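Local coordinates for protein 3,5-epimerase/4-reductase (PDB 4QQR) that catalyses the 3,5-epimerisation of dTDP-4-keto-6-deoxyglucose and the NADPH-dependent reduction of the product to dTDP-beta-L-rhamnose, at residues A[22-27]-A[65-70]; A[96-101]-A[159-164]; A[105-110]-A[212-217]. All coordinates share one frame; numbering follows the deposited sequence.

Interaction 1. Residues A[22-27]-A[65-70]. With SO4 (sulfate ion), chain H.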
ATOM      1  N   GLY A  22     -10.770  -0.896 -20.854  1.00 49.21           N
ATOM      2  CA  GLY A  22     -11.107   0.415 -20.327  1.00 51.70           C
ATOM      3  C   GLY A  22     -11.066   1.598 -21.282  1.00 52.27           C
ATOM      4  O   GLY A  22     -10.757   1.449 -22.462  1.00 54.86           O
ATOM      5  N   TRP A  23     -11.363   2.784 -20.761  1.00 49.34           N
ATOM      6  CA  TRP A  23     -11.489   3.974 -21.591  1.00 47.67           C
ATOM      7  C   TRP A  23     -10.142   4.385 -22.201  1.00 50.38           C
ATOM      8  O   TRP A  23      -9.962   4.335 -23.418  1.00 51.54           O
ATOM      9  CB  TRP A  23     -12.135   5.116 -20.787  1.00 50.60           C
ATOM     10  CG  TRP A  23     -12.542   6.349 -21.593  1.00 48.38           C
ATOM     11  CD1 TRP A  23     -12.606   6.462 -22.954  1.00 47.85           C
ATOM     12  CD2 TRP A  23     -12.929   7.631 -21.072  1.00 45.64           C
ATOM     13  NE1 TRP A  23     -13.011   7.726 -23.310  1.00 45.22           N
ATOM     14  CE2 TRP A  23     -13.215   8.462 -22.176  1.00 46.45           C
ATOM     15  CE3 TRP A  23     -13.072   8.151 -19.782  1.00 42.47           C
ATOM     16  CZ2 TRP A  23     -13.623   9.788 -22.027  1.00 45.38           C
ATOM     17  CZ3 TRP A  23     -13.476   9.466 -19.634  1.00 43.91           C
ATOM     18  CH2 TRP A  23     -13.742  10.273 -20.752  1.00 44.89           C
ATOM     19  N   ILE A  24      -9.197   4.783 -21.355  1.00 51.69           N
ATOM     20  CA  ILE A  24      -7.862   5.183 -21.806  1.00 49.12           C
ATOM     21  C   ILE A  24      -7.096   4.089 -22.594  1.00 46.49           C
ATOM     22  O   ILE A  24      -6.499   4.359 -23.649  1.00 42.14           O
ATOM     23  CB  ILE A  24      -7.038   5.687 -20.603  1.00 51.07           C
ATOM     24  CG1 ILE A  24      -7.595   7.027 -20.130  1.00 50.29           C
ATOM     25  CG2 ILE A  24      -5.547   5.830 -20.948  1.00 47.98           C
ATOM     26  CD1 ILE A  24      -6.866   7.588 -18.919  1.00 47.95           C
ATOM     27  N   GLY A  25      -7.123   2.863 -22.078  1.00 46.11           N
ATOM     28  CA  GLY A  25      -6.441   1.748 -22.714  1.00 47.98           C
ATOM     29  C   GLY A  25      -6.939   1.492 -24.122  1.00 53.42           C
ATOM     30  O   GLY A  25      -6.154   1.184 -25.032  1.00 48.75           O
ATOM     31  N   GLY A  26      -8.255   1.622 -24.298  1.00 54.66           N
ATOM     32  CA  GLY A  26      -8.860   1.562 -25.613  1.00 49.41           C
ATOM     33  C   GLY A  26      -8.410   2.710 -26.495  1.00 48.14           C
ATOM     34  O   GLY A  26      -8.100   2.503 -27.670  1.00 51.98           O
ATOM     35  N   LEU A  27      -8.370   3.915 -25.932  1.00 46.30           N
ATOM     36  CA  LEU A  27      -7.975   5.104 -26.689  1.00 49.52           C
ATOM     37  C   LEU A  27      -6.527   5.033 -27.128  1.00 48.68           C
ATOM     38  O   LEU A  27      -6.194   5.404 -28.258  1.00 47.24           O
ATOM     39  CB  LEU A  27      -8.223   6.382 -25.886  1.00 48.67           C
ATOM     40  CG  LEU A  27      -9.711   6.673 -25.660  1.00 53.86           C
ATOM     41  CD1 LEU A  27      -9.892   7.963 -24.869  1.00 48.22           C
ATOM     42  CD2 LEU A  27     -10.486   6.708 -26.995  1.00 43.47           C
ATOM     43  N   PHE A  65       2.544   0.297 -20.874  1.00 42.69           N
ATOM     44  CA  PHE A  65       1.528   1.258 -20.451  1.00 42.33           C
ATOM     45  C   PHE A  65       0.517   0.584 -19.546  1.00 42.43           C
ATOM     46  O   PHE A  65      -0.087  -0.416 -19.916  1.00 45.56           O
ATOM     47  CB  PHE A  65       0.818   1.844 -21.666  1.00 39.75           C
ATOM     48  CG  PHE A  65       1.667   2.783 -22.461  1.00 39.36           C
ATOM     49  CD1 PHE A  65       2.675   2.297 -23.284  1.00 37.10           C
ATOM     50  CD2 PHE A  65       1.451   4.160 -22.396  1.00 41.17           C
ATOM     51  CE1 PHE A  65       3.473   3.164 -24.014  1.00 39.24           C
ATOM     52  CE2 PHE A  65       2.244   5.044 -23.130  1.00 39.43           C
ATOM     53  CZ  PHE A  65       3.253   4.545 -23.944  1.00 38.60           C
ATOM     54  N   ASN A  66       0.347   1.123 -18.352  1.00 40.71           N
ATOM     55  CA  ASN A  66      -0.627   0.581 -17.418  1.00 42.99           C
ATOM     56  C   ASN A  66      -1.905   1.435 -17.352  1.00 42.13           C
ATOM     57  O   ASN A  66      -1.973   2.444 -16.642  1.00 42.52           O
ATOM     58  CB  ASN A  66      -0.003   0.433 -16.026  1.00 39.78           C
ATOM     59  CG  ASN A  66      -1.038   0.117 -14.956  1.00 43.53           C
ATOM     60  OD1 ASN A  66      -2.033  -0.562 -15.219  1.00 41.39           O
ATOM     61  ND2 ASN A  66      -0.809   0.615 -13.746  1.00 43.10           N
ATOM     62  N   ALA A  67      -2.922   1.027 -18.093  1.00 41.33           N
ATOM     63  CA  ALA A  67      -4.199   1.716 -18.027  1.00 41.02           C
ATOM     64  C   ALA A  67      -5.208   0.800 -17.346  1.00 45.27           C
ATOM     65  O   ALA A  67      -6.404   1.040 -17.405  1.00 47.42           O
ATOM     66  CB  ALA A  67      -4.661   2.102 -19.407  1.00 38.38           C
ATOM     67  N   ALA A  68      -4.701  -0.232 -16.669  1.00 45.39           N
ATOM     68  CA  ALA A  68      -5.519  -1.298 -16.080  1.00 47.78           C
ATOM     69  C   ALA A  68      -6.584  -0.803 -15.111  1.00 51.99           C
ATOM     70  O   ALA A  68      -7.336  -1.586 -14.529  1.00 52.02           O
ATOM     71  CB  ALA A  68      -4.642  -2.351 -15.408  1.00 48.68           C
ATOM     72  N   GLY A  69      -6.645   0.502 -14.932  1.00 56.73           N
ATOM     73  CA  GLY A  69      -7.845   1.093 -14.398  1.00 65.14           C
ATOM     74  C   GLY A  69      -7.488   2.058 -13.313  1.00 64.20           C
ATOM     75  O   GLY A  69      -6.316   2.183 -12.962  1.00 59.10           O
ATOM     76  N   VAL A  70      -8.494   2.785 -12.839  1.00 70.65           N
ATOM     77  CA  VAL A  70      -9.782   2.844 -13.526  1.00 67.75           C
ATOM     78  C   VAL A  70      -9.788   4.207 -14.186  1.00 69.60           C
ATOM     79  O   VAL A  70      -9.206   5.152 -13.648  1.00 71.07           O
ATOM     80  CB  VAL A  70     -10.973   2.695 -12.543  1.00 71.08           C
ATOM     81  CG1 VAL A  70     -12.215   3.430 -13.041  1.00 70.07           C
ATOM     82  CG2 VAL A  70     -11.279   1.221 -12.298  1.00 74.29           C
TER
HETATM   83  S   SO4 H 406     -12.920   2.407 -17.251  1.00 77.63           S
HETATM   84  O1  SO4 H 406     -13.080   3.654 -16.493  1.00 69.78           O
HETATM   85  O2  SO4 H 406     -12.280   1.437 -16.357  1.00 78.40           O
HETATM   86  O3  SO4 H 406     -12.068   2.646 -18.417  1.00 66.25           O
HETATM   87  O4  SO4 H 406     -14.211   1.887 -17.727  1.00 67.94           O

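Interaction 2. Residues A[96-101]-A[159-164]. With ZN (zinc ion), chain D.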
ATOM      1  N   THR A  96       3.455  -5.343  -8.796  1.00 44.64           N
ATOM      2  CA  THR A  96       4.069  -6.474  -9.508  1.00 42.63           C
ATOM      3  C   THR A  96       4.527  -6.083 -10.906  1.00 42.95           C
ATOM      4  O   THR A  96       5.643  -6.428 -11.323  1.00 43.43           O
ATOM      5  CB  THR A  96       3.132  -7.694  -9.602  1.00 45.82           C
ATOM      6  OG1 THR A  96       3.014  -8.301  -8.311  1.00 52.81           O
ATOM      7  CG2 THR A  96       3.691  -8.727 -10.558  1.00 47.09           C
ATOM      8  N   LEU A  97       3.675  -5.348 -11.621  1.00 46.07           N
ATOM      9  CA  LEU A  97       4.014  -4.851 -12.966  1.00 43.53           C
ATOM     10  C   LEU A  97       5.207  -3.893 -12.937  1.00 39.48           C
ATOM     11  O   LEU A  97       6.112  -4.011 -13.749  1.00 43.80           O
ATOM     12  CB  LEU A  97       2.803  -4.201 -13.652  1.00 38.84           C
ATOM     13  CG  LEU A  97       3.049  -3.613 -15.046  1.00 37.19           C
ATOM     14  CD1 LEU A  97       3.331  -4.672 -16.085  1.00 40.72           C
ATOM     15  CD2 LEU A  97       1.890  -2.790 -15.482  1.00 37.34           C
ATOM     16  N   ALA A  98       5.214  -2.957 -11.993  1.00 40.70           N
ATOM     17  CA  ALA A  98       6.327  -2.013 -11.861  1.00 42.92           C
ATOM     18  C   ALA A  98       7.655  -2.730 -11.625  1.00 41.67           C
ATOM     19  O   ALA A  98       8.690  -2.332 -12.136  1.00 43.71           O
ATOM     20  CB  ALA A  98       6.055  -1.049 -10.729  1.00 42.24           C
ATOM     21  N   ASP A  99       7.591  -3.794 -10.839  1.00 43.68           N
ATOM     22  CA  ASP A  99       8.749  -4.560 -10.409  1.00 45.70           C
ATOM     23  C   ASP A  99       9.422  -5.234 -11.587  1.00 43.58           C
ATOM     24  O   ASP A  99      10.620  -5.080 -11.819  1.00 41.71           O
ATOM     25  CB  ASP A  99       8.290  -5.628  -9.410  1.00 42.39           C
ATOM     26  CG  ASP A  99       9.436  -6.233  -8.650  1.00 47.74           C
ATOM     27  OD1 ASP A  99       9.920  -7.308  -9.051  1.00 48.83           O
ATOM     28  OD2 ASP A  99       9.852  -5.624  -7.645  1.00 53.19           O
ATOM     29  N   ILE A 100       8.612  -6.000 -12.310  1.00 43.65           N
ATOM     30  CA  ILE A 100       9.039  -6.719 -13.494  1.00 42.40           C
ATOM     31  C   ILE A 100       9.599  -5.759 -14.560  1.00 44.64           C
ATOM     32  O   ILE A 100      10.634  -6.041 -15.178  1.00 44.97           O
ATOM     33  CB  ILE A 100       7.868  -7.576 -14.036  1.00 45.99           C
ATOM     34  CG1 ILE A 100       7.506  -8.674 -13.027  1.00 44.60           C
ATOM     35  CG2 ILE A 100       8.194  -8.176 -15.401  1.00 48.46           C
ATOM     36  CD1 ILE A 100       6.229  -9.428 -13.367  1.00 47.42           C
ATOM     37  N   CYS A 101       8.936  -4.620 -14.761  1.00 40.20           N
ATOM     38  CA  CYS A 101       9.450  -3.631 -15.691  1.00 41.70           C
ATOM     39  C   CYS A 101      10.799  -3.066 -15.207  1.00 44.12           C
ATOM     40  O   CYS A 101      11.721  -2.862 -16.003  1.00 42.62           O
ATOM     41  CB  CYS A 101       8.437  -2.509 -15.928  1.00 41.95           C
ATOM     42  SG  CYS A 101       6.906  -3.003 -16.777  1.00 49.23           S
ATOM     43  N   GLU A 159      12.262   3.762 -10.060  1.00 44.88           N
ATOM     44  CA  GLU A 159      12.783   4.834 -10.903  1.00 43.56           C
ATOM     45  C   GLU A 159      12.399   4.750 -12.369  1.00 43.28           C
ATOM     46  O   GLU A 159      12.673   5.684 -13.132  1.00 46.67           O
ATOM     47  CB  GLU A 159      14.309   4.873 -10.809  1.00 44.85           C
ATOM     48  CG  GLU A 159      14.981   3.978 -11.825  1.00 46.94           C
ATOM     49  CD  GLU A 159      16.189   3.252 -11.271  1.00 47.73           C
ATOM     50  OE1 GLU A 159      17.031   3.894 -10.599  1.00 44.39           O
ATOM     51  OE2 GLU A 159      16.282   2.030 -11.516  1.00 45.65           O
ATOM     52  N   ASN A 160      11.807   3.632 -12.774  1.00 43.61           N
ATOM     53  CA  ASN A 160      11.447   3.415 -14.178  1.00 42.53           C
ATOM     54  C   ASN A 160       9.979   3.767 -14.457  1.00 41.48           C
ATOM     55  O   ASN A 160       9.526   3.757 -15.595  1.00 40.80           O
ATOM     56  CB  ASN A 160      11.671   1.953 -14.518  1.00 36.87           C
ATOM     57  CG  ASN A 160      10.707   1.053 -13.780  1.00 45.09           C
ATOM     58  OD1 ASN A 160      10.465   1.234 -12.578  1.00 44.95           O
ATOM     59  ND2 ASN A 160      10.103   0.110 -14.501  1.00 45.25           N
ATOM     60  N   VAL A 161       9.238   4.049 -13.397  1.00 39.34           N
ATOM     61  CA  VAL A 161       7.814   4.279 -13.494  1.00 39.20           C
ATOM     62  C   VAL A 161       7.512   5.765 -13.632  1.00 43.47           C
ATOM     63  O   VAL A 161       8.123   6.612 -12.968  1.00 43.40           O
ATOM     64  CB  VAL A 161       7.096   3.712 -12.253  1.00 38.58           C
ATOM     65  CG1 VAL A 161       5.616   4.082 -12.233  1.00 36.04           C
ATOM     66  CG2 VAL A 161       7.266   2.231 -12.206  1.00 39.45           C
ATOM     67  N   CYS A 162       6.571   6.073 -14.516  1.00 43.17           N
ATOM     68  CA  CYS A 162       6.108   7.439 -14.699  1.00 42.94           C
ATOM     69  C   CYS A 162       4.614   7.533 -14.360  1.00 44.50           C
ATOM     70  O   CYS A 162       3.751   7.222 -15.181  1.00 42.94           O
ATOM     71  CB  CYS A 162       6.382   7.910 -16.125  1.00 40.52           C
ATOM     72  SG  CYS A 162       5.877   9.624 -16.445  1.00 44.69           S
ATOM     73  N   THR A 163       4.333   7.951 -13.125  1.00 44.82           N
ATOM     74  CA  THR A 163       2.973   8.132 -12.636  1.00 40.87           C
ATOM     75  C   THR A 163       2.337   9.441 -13.113  1.00 40.55           C
ATOM     76  O   THR A 163       2.893  10.530 -12.939  1.00 37.92           O
ATOM     77  CB  THR A 163       2.946   8.065 -11.119  1.00 37.50           C
ATOM     78  OG1 THR A 163       3.258   6.734 -10.731  1.00 40.16           O
ATOM     79  CG2 THR A 163       1.571   8.431 -10.569  1.00 39.51           C
ATOM     80  N   LEU A 164       1.164   9.298 -13.722  1.00 38.92           N
ATOM     81  CA  LEU A 164       0.405  10.411 -14.282  1.00 41.56           C
ATOM     82  C   LEU A 164      -0.891  10.634 -13.485  1.00 43.68           C
ATOM     83  O   LEU A 164      -1.737   9.729 -13.384  1.00 38.80           O
ATOM     84  CB  LEU A 164       0.094  10.151 -15.766  1.00 36.38           C
ATOM     85  CG  LEU A 164       1.138  10.513 -16.840  1.00 35.73           C
ATOM     86  CD1 LEU A 164       2.521  10.487 -16.291  1.00 37.79           C
ATOM     87  CD2 LEU A 164       1.068   9.584 -18.042  1.00 33.13           C
TER
HETATM   88 ZN    ZN D 402      18.362   1.432 -10.263  1.00 63.99          ZN

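Interaction 3. Residues A[105-110]-A[212-217]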
ATOM      1  N   GLY A 105      14.477  -3.149 -17.087  1.00 40.02           N
ATOM      2  CA  GLY A 105      14.884  -1.860 -17.619  1.00 36.39           C
ATOM      3  C   GLY A 105      13.784  -1.126 -18.370  1.00 37.49           C
ATOM      4  O   GLY A 105      14.020  -0.086 -18.974  1.00 40.97           O
ATOM      5  N   LEU A 106      12.572  -1.662 -18.318  1.00 41.44           N
ATOM      6  CA  LEU A 106      11.442  -1.123 -19.083  1.00 44.27           C
ATOM      7  C   LEU A 106      10.736   0.046 -18.375  1.00 43.49           C
ATOM      8  O   LEU A 106      10.366  -0.045 -17.185  1.00 40.57           O
ATOM      9  CB  LEU A 106      10.429  -2.238 -19.395  1.00 42.73           C
ATOM     10  CG  LEU A 106      10.325  -2.972 -20.753  1.00 46.66           C
ATOM     11  CD1 LEU A 106      11.344  -2.498 -21.796  1.00 41.14           C
ATOM     12  CD2 LEU A 106      10.365  -4.510 -20.574  1.00 44.77           C
ATOM     13  N   VAL A 107      10.557   1.140 -19.121  1.00 43.77           N
ATOM     14  CA  VAL A 107       9.734   2.271 -18.678  1.00 40.76           C
ATOM     15  C   VAL A 107       8.241   1.918 -18.671  1.00 42.21           C
ATOM     16  O   VAL A 107       7.701   1.319 -19.602  1.00 39.07           O
ATOM     17  CB  VAL A 107       9.954   3.520 -19.535  1.00 43.53           C
ATOM     18  CG1 VAL A 107       9.003   4.629 -19.107  1.00 40.79           C
ATOM     19  CG2 VAL A 107      11.412   3.991 -19.429  1.00 47.40           C
ATOM     20  N   LEU A 108       7.589   2.279 -17.583  1.00 44.61           N
ATOM     21  CA  LEU A 108       6.197   1.972 -17.382  1.00 40.13           C
ATOM     22  C   LEU A 108       5.444   3.287 -17.204  1.00 39.30           C
ATOM     23  O   LEU A 108       5.702   4.052 -16.277  1.00 37.22           O
ATOM     24  CB  LEU A 108       6.061   1.106 -16.132  1.00 40.36           C
ATOM     25  CG  LEU A 108       4.676   1.038 -15.513  1.00 40.36           C
ATOM     26  CD1 LEU A 108       3.732   0.419 -16.525  1.00 40.70           C
ATOM     27  CD2 LEU A 108       4.744   0.233 -14.249  1.00 37.40           C
ATOM     28  N   ILE A 109       4.524   3.551 -18.116  1.00 43.85           N
ATOM     29  CA  ILE A 109       3.644   4.703 -18.007  1.00 39.91           C
ATOM     30  C   ILE A 109       2.427   4.292 -17.206  1.00 41.19           C
ATOM     31  O   ILE A 109       1.583   3.535 -17.688  1.00 41.00           O
ATOM     32  CB  ILE A 109       3.197   5.180 -19.376  1.00 34.87           C
ATOM     33  CG1 ILE A 109       4.423   5.537 -20.229  1.00 37.51           C
ATOM     34  CG2 ILE A 109       2.249   6.352 -19.231  1.00 36.38           C
ATOM     35  CD1 ILE A 109       5.256   6.716 -19.696  1.00 35.79           C
ATOM     36  N   ASN A 110       2.346   4.780 -15.976  1.00 41.44           N
ATOM     37  CA  ASN A 110       1.242   4.448 -15.081  1.00 41.34           C
ATOM     38  C   ASN A 110       0.196   5.586 -14.984  1.00 40.95           C
ATOM     39  O   ASN A 110       0.438   6.626 -14.375  1.00 41.87           O
ATOM     40  CB  ASN A 110       1.816   4.049 -13.714  1.00 40.31           C
ATOM     41  CG  ASN A 110       0.751   3.726 -12.691  1.00 42.08           C
ATOM     42  OD1 ASN A 110      -0.042   2.808 -12.871  1.00 45.06           O
ATOM     43  ND2 ASN A 110       0.765   4.452 -11.576  1.00 44.73           N
ATOM     44  N   LYS A 212       8.249   7.945 -25.088  1.00 41.56           N
ATOM     45  CA  LYS A 212       9.326   8.099 -26.056  1.00 43.70           C
ATOM     46  C   LYS A 212      10.543   8.825 -25.462  1.00 44.27           C
ATOM     47  O   LYS A 212      11.675   8.518 -25.815  1.00 44.81           O
ATOM     48  CB  LYS A 212       8.827   8.802 -27.317  1.00 46.14           C
ATOM     49  CG  LYS A 212       7.943   7.933 -28.242  1.00 48.51           C
ATOM     50  CD  LYS A 212       7.324   8.779 -29.357  1.00 44.05           C
ATOM     51  CE  LYS A 212       6.767   7.917 -30.480  1.00 54.51           C
ATOM     52  NZ  LYS A 212       5.769   8.642 -31.362  1.00 55.33           N
ATOM     53  N   ARG A 213      10.308   9.757 -24.537  1.00 43.96           N
ATOM     54  CA  ARG A 213      11.385  10.532 -23.935  1.00 41.05           C
ATOM     55  C   ARG A 213      11.907   9.896 -22.668  1.00 41.30           C
ATOM     56  O   ARG A 213      12.700  10.498 -21.952  1.00 41.67           O
ATOM     57  CB  ARG A 213      10.906  11.931 -23.598  1.00 40.82           C
ATOM     58  CG  ARG A 213      10.468  12.711 -24.792  1.00 44.69           C
ATOM     59  CD  ARG A 213      10.107  14.137 -24.404  1.00 45.67           C
ATOM     60  NE  ARG A 213       9.370  14.797 -25.471  1.00 44.96           N
ATOM     61  CZ  ARG A 213       8.898  16.037 -25.408  1.00 45.00           C
ATOM     62  NH1 ARG A 213       9.083  16.775 -24.316  1.00 41.19           N
ATOM     63  NH2 ARG A 213       8.235  16.531 -26.447  1.00 46.11           N
ATOM     64  N   ASN A 214      11.438   8.689 -22.387  1.00 45.14           N
ATOM     65  CA  ASN A 214      11.779   7.983 -21.152  1.00 46.55           C
ATOM     66  C   ASN A 214      11.601   8.797 -19.844  1.00 44.76           C
ATOM     67  O   ASN A 214      12.457   8.765 -18.953  1.00 41.19           O
ATOM     68  CB  ASN A 214      13.190   7.412 -21.270  1.00 46.46           C
ATOM     69  CG  ASN A 214      13.378   6.590 -22.534  1.00 47.40           C
ATOM     70  OD1 ASN A 214      12.583   5.695 -22.831  1.00 49.33           O
ATOM     71  ND2 ASN A 214      14.421   6.904 -23.294  1.00 44.75           N
ATOM     72  N   LEU A 215      10.487   9.523 -19.740  1.00 40.79           N
ATOM     73  CA  LEU A 215      10.204  10.320 -18.545  1.00 43.55           C
ATOM     74  C   LEU A 215       9.848   9.448 -17.343  1.00 40.13           C
ATOM     75  O   LEU A 215       9.310   8.358 -17.500  1.00 39.34           O
ATOM     76  CB  LEU A 215       9.088  11.337 -18.808  1.00 41.57           C
ATOM     77  CG  LEU A 215       9.444  12.395 -19.845  1.00 42.13           C
ATOM     78  CD1 LEU A 215       8.361  13.472 -19.906  1.00 38.25           C
ATOM     79  CD2 LEU A 215      10.801  12.992 -19.524  1.00 39.22           C
ATOM     80  N   THR A 216      10.147   9.934 -16.142  1.00 41.47           N
ATOM     81  CA  THR A 216       9.883   9.166 -14.916  1.00 42.49           C
ATOM     82  C   THR A 216       9.544  10.081 -13.744  1.00 39.07           C
ATOM     83  O   THR A 216       9.680  11.293 -13.843  1.00 42.17           O
ATOM     84  CB  THR A 216      11.064   8.220 -14.558  1.00 42.17           C
ATOM     85  OG1 THR A 216      12.313   8.864 -14.854  1.00 49.16           O
ATOM     86  CG2 THR A 216      10.982   6.939 -15.376  1.00 43.73           C
ATOM     87  N   GLY A 217       9.115   9.493 -12.634  1.00 42.95           N
ATOM     88  CA  GLY A 217       8.646  10.257 -11.496  1.00 34.77           C
ATOM     89  C   GLY A 217       7.169  10.587 -11.648  1.00 42.16           C
ATOM     90  O   GLY A 217       6.457   9.993 -12.468  1.00 40.44           O
TER

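Interaction 1. Residues A[22-27]-A[65-70]
Ala67 points its methyl group at the first turn of the helix that begins with Trp23, and the backbone of Gly25 receives it. CB of Ala67 lies 3.7 Å from N of Gly25 and 3.8 Å from its CA, so the methyl rests on bare main chain. Beside it stands Ile24, whose bond to CB also points toward 65-70. Here the gamma methyl does the touching: with CG1 beside the backbone N (chi1 -70°), CG2 falls anti to that N and comes within 4.1 Å of CB of Ala67. Gly22 and Gly25 are the last two glycines of a GxxGxxG sequence, the dinucleotide-binding turn of Rossmann folds.

A sulfate, probably from the crystallisation liquor, sits at the start of this helix just after the N-cap Gly22. Trp23 N donates to its O3, although the modelled length is too short to be trusted, and Thr71 OG1 holds the ion as well. From the other segment CG1 of Val70 approaches O1 of the sulfate at 3.6 Å. The site is consistent with that of an NADPH phosphate, since Trp23, Ile24, Gly69 and Val70 are expected to bind the cofactor by similarity.

Behind Ala67 the chain is shaped by Asn66. Its OD1 accepts from Ala68 N at 3.1 Å, an Asx turn in which the donor stands 40° out of the carbonyl plane, while ND2 makes a weak bond to Asn110 OD1.

Helix 200-212 covers one flank, with Leu204 against Ile24 and Ala211 against Phe65. Strand 63-66 runs between 14-18 and 107-113, whose Tyr111 packs on Ala67, and Tyr41 OH from strand 38-41 bonds to Gly25 O.

Interaction 2. Residues A[96-101]-A[159-164]
The carboxamide of Asn160 reaches the last turn of 96-101 end-on, amino nitrogen leading, instead of stacking a face on it. Asn160 ND2 lies 3.4 Å from Cys101 CB and 3.3 Å from Cys101 C, the latter tilted well off the amide plane. ND2 is also the amide atom nearest Ala98 O, at 3.7 Å, while the C=O bond of Asn160 is directed across that line and not at it. With chi1 at 67°, CG sits between the backbone N and the carbonyl carbon, which swings the amide toward the helix. What fixes ND2 is its hydrogen bond to Leu106 O in the turn that follows this helix; the contacts with Cys101 are packing.

The other flat group, the carboxylate of Glu159, looks outward: OE2 binds a zinc ion at 2.5 Å, and Glu80 of the second subunit binds the same ion.

Next to Asn160 in the chain, Val161 sets CG2 on the methyl of Ala98, 3.8 Å from its CB. On the helix's outer side Asp99 is paired with Arg49 and with Arg88 of the second subunit.

Helix 80-103 thus lies between the sheet and the partner chain, with helix 143-155 also touching Ala98 through Leu155. This is a Rossmann fold's helical layer over its parallel strands, and the dimer contact is consistent with the helix-bundle interface common in extended short-chain dehydrogenases/reductases.

Interaction 3. Residues A[105-110]-A[212-217]
Val107 meets Asn214 and Leu215, and the chain comes to it through a sharp turn. Gly105, with phi 76°, closes the preceding helix in a Schellman motif, and Leu106 then packs back on Cys101 before the strand gets under way. At Val107 the side chain faces 212-217 and divides its two methyls: CG2 comes up to the amide end of Asn214, while CG1 lies 4.1 Å from the backbone O of Leu215. With CG1 anti to the backbone N (chi1 176°), each branch has its own partner, and the Val107 and Asn214 side chains cross at about a right angle.

Asn214 is itself the C-prime residue of a Schellman motif, with Leu215 N bonded to Met210 O and Asn214 N to Ala211 O. Here helix 200-212 stops and a short loop leads on to strand 217-220, an edge strand of the Rossmann sheet within this chain, so the contact joins a central strand to this helix-to-strand link at the surface.

Leu108 starts off away from 212-217, and its side chain packs on Leu97 and Val64. Ile109 packs on Phe65 and Cys162, and its side chain comes no nearer to 212-217 than 4.9 Å. Asn110, further into the sheet, makes a weak hydrogen bond through ND2 to Thr163 OG1.

From the N terminus, interaction 1 is the first to close: 65-70 returns to 22-27 after one helix-strand-helix-strand passage, bringing together two turns that probably bind the cofactor. The chain then enters helix 80-103, where interaction 2 opens, and the strand after it, where interaction 3 opens. Interaction 2 closes at 159-164 and interaction 3 only at 212-217, so these two cross, whereas interaction 1 stands before both in series. Interaction 2 ties the sheet to a helix of the dimer face; interaction 3 ties it to the end of helix 200-212. Neighbouring strands join all three: Asn66 N bonds to Ile109 O, and the backbones of Leu108 and Cys162 bond one strand further on.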